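Local coordinates for SPbeta prophage-derived uncharacterized protein YomS (Bacillus subtilis, PDB 6I5O) that is of unknown function but, as a prophage lytic cassette protein, may take part in lysis of the host cell, at residues G63-L68 and M100-S105; S80-L83 and Y88-F91. One frame throughout, in Å; residues are numbered along the deposited sequence.

Contact 1 of 2, residues G63-L68 and M100-S105; sequences GEKTAL and MFEVVS
Lys65 and Glu102 meet in a salt bridge that reaches over strand 51-59. Lys65 NZ lies 2.8 Å from Glu102 OE1 and donates a hydrogen bond to it. The ammonium comes in on the syn side of that oxygen, 33° out of the carboxylate plane. The two side chains cross at about a right angle. Glu102 reaches out as an extended chain, with CG anti to the backbone N (chi1 179°). The lysine instead bends at its third torsion (chi3 53°), near its far end. Beside the bridge, Lys65 CE comes 4.0 Å from Met100 SD in one of two conformers of the methionine, so this touch is less certain.

Lys65 NZ has a second acid, since Glu29 also forms a salt bridge with it. Two carboxylates so near would probably favour the charged form of the lysine. Tyr57 adds a cation-pi contact with Lys65 and also packs against Glu102.

The backbones stand well apart: Lys65 CA and Met100 CA are 8.4 Å from each other. Strand 51-59 fills the gap. Thr66 bonds through its backbone to Ala58 on one flank, and Met100 and Glu102 bond to Tyr57 and Lys55 on the other. At the far end of 100-105, Val104 and Ser105 both face Glu53 in a classic beta bulge. The contact is thus a cross-strand salt bridge between second neighbours in an antiparallel sheet, with the central strand bridged over by side chains.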
ATOM      1  N   GLY A  63     -16.404  23.913   6.813  1.00 19.36           N
ATOM      2  CA  GLY A  63     -17.326  23.156   7.669  1.00 18.60           C
ATOM      3  C   GLY A  63     -18.229  22.231   6.905  1.00 17.83           C
ATOM      4  O   GLY A  63     -19.097  21.648   7.520  1.00 18.36           O
ATOM      5  N   GLU A  64     -18.075  22.057   5.598  1.00 16.63           N
ATOM      6  CA  GLU A  64     -18.903  21.105   4.863  1.00 16.06           C
ATOM      7  C   GLU A  64     -18.499  19.683   5.283  1.00 15.06           C
ATOM      8  O   GLU A  64     -17.304  19.353   5.364  1.00 14.22           O
ATOM      9  CB  GLU A  64     -18.745  21.284   3.365  1.00 16.25           C
ATOM     10  CG  GLU A  64     -19.698  20.424   2.585  1.00 16.73           C
ATOM     11  CD  GLU A  64     -19.768  20.721   1.094  1.00 17.93           C
ATOM     12  OE1 GLU A  64     -18.688  20.851   0.469  1.00 16.90           O
ATOM     13  OE2 GLU A  64     -20.859  20.939   0.559  1.00 19.49           O
ATOM     14  N   LYS A  65     -19.487  18.852   5.590  1.00 15.39           N
ATOM     15  CA  LYS A  65     -19.317  17.444   6.004  1.00 15.58           C
ATOM     16  C   LYS A  65     -19.570  16.517   4.827  1.00 14.64           C
ATOM     17  O   LYS A  65     -20.480  16.713   4.084  1.00 14.88           O
ATOM     18  CB  LYS A  65     -20.303  17.074   7.117  1.00 17.08           C
ATOM     19  CG  LYS A  65     -20.144  17.872   8.383  1.00 18.88           C
ATOM     20  CD  LYS A  65     -21.361  17.834   9.266  1.00 20.31           C
ATOM     21  CE  LYS A  65     -21.868  16.452   9.614  1.00 21.03           C
ATOM     22  NZ  LYS A  65     -22.974  16.485  10.607  1.00 21.82           N
ATOM     23  N   THR A  66     -18.706  15.541   4.689  1.00 14.02           N
ATOM     24  CA  THR A  66     -18.782  14.555   3.581  1.00 13.53           C
ATOM     25  C   THR A  66     -18.666  13.138   4.156  1.00 12.64           C
ATOM     26  O   THR A  66     -17.737  12.865   4.922  1.00 12.27           O
ATOM     27  CB  THR A  66     -17.644  14.743   2.586  1.00 13.02           C
ATOM     28  OG1 THR A  66     -17.468  16.115   2.259  1.00 13.12           O
ATOM     29  CG2 THR A  66     -17.882  13.946   1.319  1.00 13.15           C
ATOM     30  N   ALA A  67     -19.621  12.270   3.859  1.00 13.31           N
ATOM     31  CA  ALA A  67     -19.569  10.889   4.351  1.00 13.42           C
ATOM     32  C   ALA A  67     -18.218  10.255   3.971  1.00 13.17           C
ATOM     33  O   ALA A  67     -17.777  10.369   2.812  1.00 13.71           O
ATOM     34  CB  ALA A  67     -20.707  10.099   3.784  1.00 13.68           C
ATOM     35  N   LEU A  68     -17.595   9.599   4.929  1.00 13.74           N
ATOM     36  CA  LEU A  68     -16.224   9.099   4.759  1.00 13.34           C
ATOM     37  C   LEU A  68     -16.230   7.593   5.000  1.00 13.76           C
ATOM     38  O   LEU A  68     -16.586   7.161   6.100  1.00 14.37           O
ATOM     39  CB  LEU A  68     -15.322   9.809   5.767  1.00 13.78           C
ATOM     40  CG  LEU A  68     -13.876   9.358   5.812  1.00 13.72           C
ATOM     41  CD1 LEU A  68     -13.162   9.648   4.510  1.00 14.28           C
ATOM     42  CD2 LEU A  68     -13.120   9.963   6.963  1.00 14.21           C
ATOM     43  N   MET A 100     -14.561  13.887  11.730  1.00 13.93           N
ATOM     44  CA  MET A 100     -15.633  13.981  12.729  0.60 14.47           C
ATOM     45  C   MET A 100     -16.395  12.664  12.741  1.00 14.81           C
ATOM     46  O   MET A 100     -16.614  12.077  11.690  1.00 14.28           O
ATOM     47  CB  MET A 100     -16.566  15.142  12.366  0.60 15.27           C
ATOM     48  CG  MET A 100     -17.842  15.104  13.182  0.60 16.22           C
ATOM     49  SD  MET A 100     -19.162  16.151  12.523  0.60 17.65           S
ATOM     50  CE  MET A 100     -18.378  17.679  12.882  0.60 17.60           C
ATOM     51  N   PHE A 101     -16.774  12.207  13.928  1.00 14.92           N
ATOM     52  CA  PHE A 101     -17.548  10.952  14.109  1.00 15.75           C
ATOM     53  C   PHE A 101     -18.806  11.306  14.862  1.00 16.22           C
ATOM     54  O   PHE A 101     -18.711  11.470  16.103  1.00 18.52           O
ATOM     55  CB  PHE A 101     -16.693   9.928  14.849  1.00 16.28           C
ATOM     56  CG  PHE A 101     -15.608   9.448  13.947  1.00 16.16           C
ATOM     57  CD1 PHE A 101     -14.434  10.183  13.765  1.00 16.42           C
ATOM     58  CD2 PHE A 101     -15.830   8.356  13.107  1.00 16.97           C
ATOM     59  CE1 PHE A 101     -13.540   9.850  12.767  1.00 17.13           C
ATOM     60  CE2 PHE A 101     -14.914   8.006  12.146  1.00 17.44           C
ATOM     61  CZ  PHE A 101     -13.790   8.756  11.965  1.00 17.16           C
ATOM     62  N   GLU A 102     -19.899  11.478  14.157  1.00 15.34           N
ATOM     63  CA  GLU A 102     -21.146  12.008  14.731  1.00 15.97           C
ATOM     64  C   GLU A 102     -21.926  10.868  15.392  1.00 16.50           C
ATOM     65  O   GLU A 102     -22.193   9.840  14.734  1.00 16.55           O
ATOM     66  CB  GLU A 102     -22.010  12.609  13.637  1.00 16.72           C
ATOM     67  CG  GLU A 102     -23.338  13.151  14.175  1.00 17.85           C
ATOM     68  CD  GLU A 102     -24.138  13.930  13.179  1.00 19.57           C
ATOM     69  OE1 GLU A 102     -23.642  14.156  12.040  1.00 20.33           O
ATOM     70  OE2 GLU A 102     -25.162  14.495  13.599  1.00 21.27           O
ATOM     71  N   VAL A 103     -22.327  11.078  16.659  1.00 16.91           N
ATOM     72  CA  VAL A 103     -23.320  10.198  17.304  1.00 17.60           C
ATOM     73  C   VAL A 103     -24.677  10.701  16.839  1.00 18.45           C
ATOM     74  O   VAL A 103     -25.129  11.765  17.335  1.00 18.55           O
ATOM     75  CB  VAL A 103     -23.158  10.199  18.832  1.00 18.27           C
ATOM     76  CG1 VAL A 103     -24.265   9.413  19.497  1.00 19.31           C
ATOM     77  CG2 VAL A 103     -21.788   9.702  19.240  1.00 17.60           C
ATOM     78  N   VAL A 104     -25.279   9.989  15.900  1.00 19.07           N
ATOM     79  CA  VAL A 104     -26.603  10.354  15.352  1.00 20.83           C
ATOM     80  C   VAL A 104     -27.678   9.968  16.370  1.00 21.10           C
ATOM     81  O   VAL A 104     -28.693  10.698  16.532  1.00 21.41           O
ATOM     82  CB  VAL A 104     -26.822   9.642  14.011  1.00 21.69           C
ATOM     83  CG1 VAL A 104     -28.233   9.820  13.481  1.00 23.52           C
ATOM     84  CG2 VAL A 104     -25.829  10.152  13.010  1.00 21.55           C
ATOM     85  N   SER A 105     -27.493   8.833  17.042  1.00 20.58           N
ATOM     86  CA  SER A 105     -28.437   8.312  18.024  1.00 22.06           C
ATOM     87  C   SER A 105     -27.683   7.421  18.987  1.00 20.97           C
ATOM     88  O   SER A 105     -26.660   6.836  18.596  1.00 19.78           O
ATOM     89  CB  SER A 105     -29.596   7.586  17.372  1.00 23.52           C
ATOM     90  OG  SER A 105     -29.165   6.440  16.709  1.00 25.48           O
TER

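Contact 2 of 2, residues S80-L83 and Y88-F91; sequences SSTL and YWDF
Trp89 meets Thr82 and Ser81 with the side of its indole that carries NE1 and CZ2. Just before it in the segment, Tyr88 packs in part on Ala58 of the third subunit.

Trp89 follows and makes the contact. The backbones stay well apart, with Thr82 CA 9.6 Å from Trp89 CA, and the indole spans much of the gap. CG sits anti to its carbonyl carbon (chi1 -71°), and the indole extends toward the segment 80-83. Trp89 CZ2 is 3.9 Å from Thr82 CB. Trp89 NE1 is 4.0 Å from Thr82 CG2, so the methyl branch lies by the pyrrole nitrogen. The threonine approaches the ring obliquely. Its OG1 is anti to the backbone N (chi1 -174°) and stands 4.1 Å from Trp89 CZ2. The backbone O of Ser81 lies 4.1 Å from the same Trp89 CZ2 and 4.2 Å from Trp89 CH2, oblique to the ring. Phe56 and Ile45 add to the packing around the indole. Asp90, next in sequence, forms a salt bridge with Lys73.

The polar ends of the touching pair share one acid. Glu87 OE1 is hydrogen-bonded to both Trp89 NE1 and Thr82 OG1, and Thr82 OG1 is also hydrogen-bonded to the backbone N of Asn84. Between the two segments themselves, the contact is van der Waals packing. Glu87 supplies the polar tie between two buried side chains, which would tend to fix the turn of the indole.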
ATOM      1  N   SER A  80     -19.376   3.803   5.819  1.00 16.19           N
ATOM      2  CA  SER A  80     -19.321   5.211   6.237  1.00 15.66           C
ATOM      3  C   SER A  80     -20.145   5.416   7.507  1.00 15.85           C
ATOM      4  O   SER A  80     -20.311   6.564   7.905  1.00 15.53           O
ATOM      5  CB  SER A  80     -19.742   6.156   5.154  1.00 16.70           C
ATOM      6  OG  SER A  80     -21.037   5.851   4.712  1.00 18.27           O
ATOM      7  N   SER A  81     -20.604   4.352   8.133  1.00 15.90           N
ATOM      8  CA  SER A  81     -21.378   4.466   9.390  1.00 16.32           C
ATOM      9  C   SER A  81     -21.373   3.109  10.057  1.00 16.24           C
ATOM     10  O   SER A  81     -21.043   2.112   9.414  1.00 16.35           O
ATOM     11  CB  SER A  81     -22.776   4.942   9.151  1.00 17.48           C
ATOM     12  OG  SER A  81     -23.513   4.027   8.344  1.00 18.97           O
ATOM     13  N   THR A  82     -21.834   3.062  11.297  1.00 16.26           N
ATOM     14  CA  THR A  82     -22.031   1.757  11.951  1.00 17.40           C
ATOM     15  C   THR A  82     -23.149   1.855  12.982  1.00 18.12           C
ATOM     16  O   THR A  82     -23.358   2.934  13.596  1.00 18.46           O
ATOM     17  CB  THR A  82     -20.744   1.246  12.612  1.00 17.09           C
ATOM     18  OG1 THR A  82     -21.017  -0.077  13.088  1.00 17.17           O
ATOM     19  CG2 THR A  82     -20.246   2.098  13.749  1.00 17.66           C
ATOM     20  N   LEU A  83     -23.830   0.749  13.155  1.00 18.25           N
ATOM     21  CA  LEU A  83     -24.841   0.549  14.214  1.00 19.78           C
ATOM     22  C   LEU A  83     -24.266  -0.279  15.348  1.00 19.50           C
ATOM     23  O   LEU A  83     -25.036  -0.593  16.281  1.00 19.92           O
ATOM     24  CB  LEU A  83     -26.051  -0.173  13.618  1.00 21.88           C
ATOM     25  CG  LEU A  83     -26.764   0.606  12.525  1.00 23.05           C
ATOM     26  CD1 LEU A  83     -27.897  -0.167  11.933  1.00 25.20           C
ATOM     27  CD2 LEU A  83     -27.238   1.950  13.042  1.00 24.01           C
ATOM     28  N   TYR A  88     -13.260  -1.429  15.560  1.00 14.70           N
ATOM     29  CA  TYR A  88     -12.221  -0.528  15.042  1.00 14.49           C
ATOM     30  C   TYR A  88     -12.508  -0.254  13.562  1.00 14.35           C
ATOM     31  O   TYR A  88     -12.762  -1.210  12.782  1.00 14.18           O
ATOM     32  CB  TYR A  88     -10.843  -1.167  15.159  1.00 14.71           C
ATOM     33  CG  TYR A  88     -10.332  -1.246  16.579  1.00 15.05           C
ATOM     34  CD1 TYR A  88      -9.623  -0.220  17.183  1.00 14.90           C
ATOM     35  CD2 TYR A  88     -10.474  -2.428  17.263  1.00 15.73           C
ATOM     36  CE1 TYR A  88      -9.114  -0.327  18.471  1.00 15.67           C
ATOM     37  CE2 TYR A  88      -9.968  -2.553  18.549  1.00 15.94           C
ATOM     38  CZ  TYR A  88      -9.299  -1.528  19.156  1.00 16.03           C
ATOM     39  OH  TYR A  88      -8.786  -1.698  20.415  1.00 17.79           O
ATOM     40  N   TRP A  89     -12.340   1.008  13.169  1.00 13.73           N
ATOM     41  CA  TRP A  89     -12.477   1.408  11.756  1.00 13.46           C
ATOM     42  C   TRP A  89     -11.232   2.180  11.351  1.00 13.09           C
ATOM     43  O   TRP A  89     -10.818   3.133  12.046  1.00 13.60           O
ATOM     44  CB  TRP A  89     -13.706   2.283  11.573  1.00 12.98           C
ATOM     45  CG  TRP A  89     -14.984   1.552  11.694  1.00 13.45           C
ATOM     46  CD1 TRP A  89     -15.684   1.304  12.844  1.00 13.81           C
ATOM     47  CD2 TRP A  89     -15.741   0.964  10.635  1.00 13.26           C
ATOM     48  NE1 TRP A  89     -16.803   0.569  12.556  1.00 14.69           N
ATOM     49  CE2 TRP A  89     -16.854   0.350  11.208  1.00 14.04           C
ATOM     50  CE3 TRP A  89     -15.566   0.891   9.239  1.00 13.24           C
ATOM     51  CZ2 TRP A  89     -17.830  -0.294  10.453  1.00 14.41           C
ATOM     52  CZ3 TRP A  89     -16.508   0.231   8.489  1.00 14.07           C
ATOM     53  CH2 TRP A  89     -17.648  -0.316   9.092  1.00 14.39           C
ATOM     54  N   ASP A  90     -10.673   1.812  10.207  1.00 13.40           N
ATOM     55  CA  ASP A  90      -9.436   2.404   9.654  1.00 13.56           C
ATOM     56  C   ASP A  90      -9.761   3.366   8.512  1.00 13.07           C
ATOM     57  O   ASP A  90     -10.581   3.029   7.644  1.00 13.18           O
ATOM     58  CB  ASP A  90      -8.525   1.332   9.109  1.00 14.78           C
ATOM     59  CG  ASP A  90      -7.765   0.542  10.110  1.00 17.25           C
ATOM     60  OD1 ASP A  90      -7.716   0.962  11.304  1.00 18.74           O
ATOM     61  OD2 ASP A  90      -7.333  -0.568   9.690  1.00 19.21           O
ATOM     62  N   PHE A  91      -9.081   4.499   8.527  1.00 12.92           N
ATOM     63  CA  PHE A  91      -9.318   5.558   7.523  1.00 13.07           C
ATOM     64  C   PHE A  91      -8.005   6.098   7.021  1.00 13.11           C
ATOM     65  O   PHE A  91      -7.055   6.261   7.774  1.00 13.45           O
ATOM     66  CB  PHE A  91     -10.096   6.733   8.111  1.00 13.35           C
ATOM     67  CG  PHE A  91     -11.421   6.367   8.702  1.00 13.56           C
ATOM     68  CD1 PHE A  91     -11.539   5.915   9.999  1.00 13.34           C
ATOM     69  CD2 PHE A  91     -12.557   6.394   7.901  1.00 13.16           C
ATOM     70  CE1 PHE A  91     -12.759   5.554  10.506  1.00 13.41           C
ATOM     71  CE2 PHE A  91     -13.791   6.039   8.412  1.00 13.57           C
ATOM     72  CZ  PHE A  91     -13.876   5.604   9.704  1.00 13.23           C
TER

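Overall arrangement
Contacts 1 and 2 are about 12 Å apart, centre to centre. Along the chain, contact 2 is nested inside the loop that contact 1 closes: segment 63-68 comes first, then 80-83, 88-91 and 100-105. Strands 65-72 and 87-92 are neighbours in the same antiparallel sheet. The contacts also touch directly. Phe101 CE2 packs 3.6 Å from Phe91 CZ, and Leu68 CD2 lies 3.7 Å from Phe91 CD2. Strand 51-59 pairs with 65-72, 81-82 and 98-107, so it ties both contacts together. Leu68, Phe91, Phe101 and Phe56 pack together next to the indole of contact 2, while Phe101 and the bridging Glu102, adjacent on one strand, point to opposite faces.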